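PDB 6JUF: SspB protein from Streptomyces clavuligerus, which probably acts as a metal-dependent DNA nuclease in the SspABCD–SspE system, a phosphorothioation-sensing bacterial defence against phages. Local coordinates for residues A10-F14 with F160-P164; T149-V153 with E166-A170. All coordinates share one frame; numbering follows the deposited sequence.

Contact 1: residues A10-F14 with F160-P164; sequences AHSSF and FPEGP
The carbonyl oxygen of Ala10 meets the rim of the Phe160 ring, lying in the ring plane 3.4 Å from CZ. A ring edge carries a slight positive charge, so this approach suits the partially negative carbonyl oxygen even though no hydrogen bond crosses between the loops. One face of the same ring receives Ser12: its CB stands 3.8 Å from the ring centroid, a CH-pi contact 16° off the normal. Ser12 is the centre of an inverse gamma turn, and its small side chain lets the backbone pass close to the aromatic face.

The second aromatic, Phe14, is buried and covered by Pro164. With CG anti to the carbonyl carbon (chi1 -61°), the Phe14 ring leans toward the proline, whose CG sits 3.6 Å from the ring centroid and only 3.4 Å from CD2. The rigid proline ring lays CG and CD over the face, a second CH-pi contact; CD, beside the nitrogen, is the more polarised carbon. The two phenylalanines meet less closely, Phe14 CZ lying 4.0 Å from Phe160 CE2. Gly163 brings no CB to the tight place beside Pro164 CD.

Phe14 also touches Val156 of helix 145-159 and Ile169 of helix 166-180, while His11 turns away to stack on Trp127. The result is CH-pi packing, in this DUF4007-family protein, between the loops that follow helices 5-9 and 145-159.

Contact 2: residues T149-V153 with E166-A170; sequences TQVIV and EASIA
Two consecutive helices, 145-159 and 166-180, are joined by a short loop, and here the middle of the first packs on the opening turn of the second. The short segments approach to 9.5 Å between axes and run at 127° to each other, so the pair is splayed well away from strict antiparallel alignment.

Ile169 fills the middle of the interface. Its CG2, anti to the backbone N, presses on the root of Ile152, 3.6 Å from that residue's CG2 and about as near to its CB; the two isoleucines lie alongside, pointing opposite ways. The other branch of Ile169 reaches back toward the start of its helix, bringing CD1 to 3.9 Å from CG2 of Val153, whose side chain stands roughly perpendicular to it. Beta-branched residues suit this place because branching at CB gives each two arms held in few rotamers, which favours close packing.

Thr149 divides its side chain between two tasks. OG1 lies anti to the carbonyl carbon (chi1 -65°), where it hydrogen-bonds to Leu145 O one turn earlier in its own helix. The methyl CG2 is thereby turned to the partner helix, 4.0 Å from Ile169 CG2 and equally far from the methylene CG of Glu166. Ala170 is small enough for the backbones to draw together here: its CA comes 5.6 Å from the CA of Thr149 and 3.7 Å from Thr149 OG1.

Glu166, at the exposed margin, lends its extended aliphatic stem to the packing. Cohesion between the segments thus comes mainly from hydrophobic and van der Waals packing, with Thr149's hydroxyl satisfied within its own helix.

In the fold
Both contacts pair a buried side with a more open one: Phe14, Ile169, Ile152 and Thr149 are buried, Phe160 and Pro164 partly exposed, while Glu166 and Gln150 put the edge of contact 2 at the surface. Contact 2 joins helices 145-159 and 166-180 directly, whereas contact 1 lays the N-terminal segment 10-14 against the short loop between them. Ile169 connects the two, its CD1 packing 3.9 Å from Pro164 CG and its CG1 touching Phe14. Between the helices, branched aliphatic side chains interlock; between the loops, aromatic rings receive proline and serine carbons on their faces. Contact 1 is also nearer Glu18, known to bind magnesium in this protein, though no metal is bound to this chain.

Contact 1: residues A10-F14 with F160-P164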
loop_
_atom_site.group_PDB
_atom_site.type_symbol
_atom_site.label_atom_id
_atom_site.label_comp_id
_atom_site.label_asym_id
_atom_site.label_seq_id
_atom_site.Cartn_x
_atom_site.Cartn_y
_atom_site.Cartn_z
ATOM N N ALA B 10 -27.782 3.172 -4.715
ATOM C CA ALA B 10 -26.856 4.145 -4.125
ATOM C C ALA B 10 -27.474 5.440 -3.609
ATOM O O ALA B 10 -28.448 5.930 -4.141
ATOM C CB ALA B 10 -25.766 4.459 -5.155
ATOM N N HIS B 11 -26.832 6.007 -2.576
ATOM C CA HIS B 11 -27.169 7.353 -2.138
ATOM C C HIS B 11 -26.616 8.368 -3.115
ATOM O O HIS B 11 -25.629 8.100 -3.853
ATOM C CB HIS B 11 -26.445 7.611 -0.821
ATOM C CG HIS B 11 -26.919 6.755 0.317
ATOM N ND1 HIS B 11 -28.189 6.761 0.765
ATOM C CD2 HIS B 11 -26.236 5.836 1.083
ATOM C CE1 HIS B 11 -28.293 5.906 1.807
ATOM N NE2 HIS B 11 -27.097 5.347 2.003
ATOM N N SER B 12 -27.192 9.561 -3.123
ATOM C CA SER B 12 -26.737 10.658 -3.985
ATOM C C SER B 12 -25.525 11.330 -3.310
ATOM O O SER B 12 -25.630 12.277 -2.548
ATOM C CB SER B 12 -27.872 11.670 -4.212
ATOM O OG SER B 12 -27.376 12.657 -5.075
ATOM N N SER B 13 -24.362 10.746 -3.508
ATOM C CA SER B 13 -23.142 11.252 -2.952
ATOM C C SER B 13 -22.098 11.312 -4.058
ATOM O O SER B 13 -21.694 10.268 -4.585
ATOM C CB SER B 13 -22.671 10.341 -1.793
ATOM O OG SER B 13 -21.446 10.823 -1.238
ATOM N N PHE B 14 -21.637 12.529 -4.391
ATOM C CA PHE B 14 -20.660 12.741 -5.481
ATOM C C PHE B 14 -19.549 13.698 -5.037
ATOM O O PHE B 14 -19.825 14.751 -4.433
ATOM C CB PHE B 14 -21.377 13.333 -6.729
ATOM C CG PHE B 14 -22.444 12.416 -7.265
ATOM C CD1 PHE B 14 -22.130 11.448 -8.249
ATOM C CD2 PHE B 14 -23.744 12.473 -6.743
ATOM C CE1 PHE B 14 -23.119 10.562 -8.669
ATOM C CE2 PHE B 14 -24.714 11.605 -7.213
ATOM C CZ PHE B 14 -24.402 10.664 -8.153
ATOM N N PHE B 160 -31.655 10.667 -9.881
ATOM C CA PHE B 160 -31.709 11.726 -8.890
ATOM C C PHE B 160 -32.198 13.020 -9.557
ATOM O O PHE B 160 -31.397 13.702 -10.182
ATOM C CB PHE B 160 -30.327 11.945 -8.239
ATOM C CG PHE B 160 -29.712 10.681 -7.643
ATOM C CD1 PHE B 160 -30.289 10.055 -6.551
ATOM C CD2 PHE B 160 -28.551 10.126 -8.189
ATOM C CE1 PHE B 160 -29.726 8.911 -6.010
ATOM C CE2 PHE B 160 -27.967 8.963 -7.681
ATOM C CZ PHE B 160 -28.549 8.351 -6.556
ATOM N N PRO B 161 -33.503 13.359 -9.426
ATOM C CA PRO B 161 -33.962 14.614 -10.059
ATOM C C PRO B 161 -33.122 15.837 -9.608
ATOM O O PRO B 161 -32.840 16.727 -10.408
ATOM C CB PRO B 161 -35.427 14.733 -9.590
ATOM C CG PRO B 161 -35.858 13.340 -9.250
ATOM C CD PRO B 161 -34.616 12.620 -8.774
ATOM N N GLU B 162 -32.722 15.860 -8.343
ATOM C CA GLU B 162 -32.053 17.014 -7.752
ATOM C C GLU B 162 -30.584 17.080 -8.140
ATOM O O GLU B 162 -30.063 18.152 -8.451
ATOM C CB GLU B 162 -32.171 16.934 -6.219
ATOM C CG GLU B 162 -31.050 17.616 -5.431
ATOM C CD GLU B 162 -30.762 16.911 -4.112
ATOM O OE1 GLU B 162 -31.720 16.668 -3.342
ATOM O OE2 GLU B 162 -29.576 16.601 -3.843
ATOM N N GLY B 163 -29.958 15.907 -8.170
ATOM C CA GLY B 163 -28.513 15.726 -7.994
ATOM C C GLY B 163 -27.392 16.576 -8.589
ATOM O O GLY B 163 -27.575 17.705 -9.021
ATOM N N PRO B 164 -26.186 15.999 -8.636
ATOM C CA PRO B 164 -24.937 16.735 -8.806
ATOM C C PRO B 164 -24.759 17.444 -10.155
ATOM O O PRO B 164 -25.433 17.155 -11.157
ATOM C CB PRO B 164 -23.878 15.610 -8.710
ATOM C CG PRO B 164 -24.579 14.467 -9.357
ATOM C CD PRO B 164 -25.944 14.549 -8.691
#

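Contact 2: residues T149-V153 with E166-A170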
loop_
_atom_site.group_PDB
_atom_site.type_symbol
_atom_site.label_atom_id
_atom_site.label_comp_id
_atom_site.label_asym_id
_atom_site.label_seq_id
_atom_site.Cartn_x
_atom_site.Cartn_y
_atom_site.Cartn_z
ATOM N N THR B 149 -17.874 9.799 -17.726
ATOM C CA THR B 149 -18.632 10.898 -17.160
ATOM C C THR B 149 -20.056 10.981 -17.767
ATOM O O THR B 149 -21.050 11.108 -17.034
ATOM C CB THR B 149 -17.873 12.236 -17.345
ATOM O OG1 THR B 149 -16.663 12.169 -16.573
ATOM C CG2 THR B 149 -18.755 13.434 -16.873
ATOM N N GLN B 150 -20.146 10.878 -19.099
ATOM C CA GLN B 150 -21.475 11.015 -19.754
ATOM C C GLN B 150 -22.447 9.893 -19.369
ATOM O O GLN B 150 -23.655 10.130 -19.145
ATOM C CB GLN B 150 -21.320 11.176 -21.279
ATOM C CG GLN B 150 -20.807 12.574 -21.620
ATOM C CD GLN B 150 -21.640 13.704 -20.986
ATOM O OE1 GLN B 150 -21.104 14.585 -20.257
ATOM N NE2 GLN B 150 -22.957 13.707 -21.279
ATOM N N VAL B 151 -21.932 8.669 -19.232
ATOM C CA VAL B 151 -22.778 7.578 -18.781
ATOM C C VAL B 151 -23.305 7.802 -17.365
ATOM O O VAL B 151 -24.473 7.601 -17.097
ATOM C CB VAL B 151 -22.104 6.208 -18.978
ATOM C CG1 VAL B 151 -23.007 5.076 -18.462
ATOM C CG2 VAL B 151 -21.913 6.007 -20.454
ATOM N N ILE B 152 -22.429 8.260 -16.471
ATOM C CA ILE B 152 -22.878 8.528 -15.119
ATOM C C ILE B 152 -23.929 9.660 -15.109
ATOM O O ILE B 152 -24.926 9.532 -14.444
ATOM C CB ILE B 152 -21.726 8.852 -14.166
ATOM C CG1 ILE B 152 -20.792 7.633 -14.065
ATOM C CG2 ILE B 152 -22.285 9.240 -12.819
ATOM C CD1 ILE B 152 -19.386 7.955 -13.591
ATOM N N VAL B 153 -23.676 10.724 -15.888
ATOM C CA VAL B 153 -24.628 11.848 -15.992
ATOM C C VAL B 153 -26.015 11.306 -16.404
ATOM O O VAL B 153 -27.006 11.688 -15.837
ATOM C CB VAL B 153 -24.164 12.887 -17.011
ATOM C CG1 VAL B 153 -25.298 13.847 -17.452
ATOM C CG2 VAL B 153 -22.931 13.613 -16.487
ATOM N N GLU B 166 -22.153 18.136 -13.315
ATOM C CA GLU B 166 -21.236 17.358 -14.127
ATOM C C GLU B 166 -19.813 17.405 -13.564
ATOM O O GLU B 166 -19.115 16.403 -13.522
ATOM C CB GLU B 166 -21.300 17.845 -15.572
ATOM C CG GLU B 166 -20.359 17.106 -16.516
ATOM C CD GLU B 166 -20.480 17.593 -17.932
ATOM O OE1 GLU B 166 -21.369 17.110 -18.651
ATOM O OE2 GLU B 166 -19.718 18.485 -18.303
ATOM N N ALA B 167 -19.412 18.560 -13.064
ATOM C CA ALA B 167 -18.059 18.727 -12.533
ATOM C C ALA B 167 -17.805 17.768 -11.392
ATOM O O ALA B 167 -16.660 17.248 -11.240
ATOM C CB ALA B 167 -17.778 20.183 -12.122
ATOM N N SER B 168 -18.812 17.542 -10.558
ATOM C CA SER B 168 -18.620 16.552 -9.471
ATOM C C SER B 168 -18.465 15.134 -10.000
ATOM O O SER B 168 -17.685 14.323 -9.447
ATOM C CB SER B 168 -19.792 16.585 -8.500
ATOM O OG SER B 168 -19.914 17.878 -7.955
ATOM N N ILE B 169 -19.249 14.782 -11.004
ATOM C CA ILE B 169 -19.142 13.436 -11.593
ATOM C C ILE B 169 -17.753 13.298 -12.236
ATOM O O ILE B 169 -17.101 12.247 -12.118
ATOM C CB ILE B 169 -20.287 13.200 -12.586
ATOM C CG1 ILE B 169 -21.617 13.106 -11.791
ATOM C CG2 ILE B 169 -20.019 11.930 -13.428
ATOM C CD1 ILE B 169 -22.904 13.203 -12.622
ATOM N N ALA B 170 -17.289 14.324 -12.939
ATOM C CA ALA B 170 -15.933 14.242 -13.554
ATOM C C ALA B 170 -14.873 14.047 -12.469
ATOM O O ALA B 170 -13.875 13.362 -12.707
ATOM C CB ALA B 170 -15.605 15.524 -14.342
#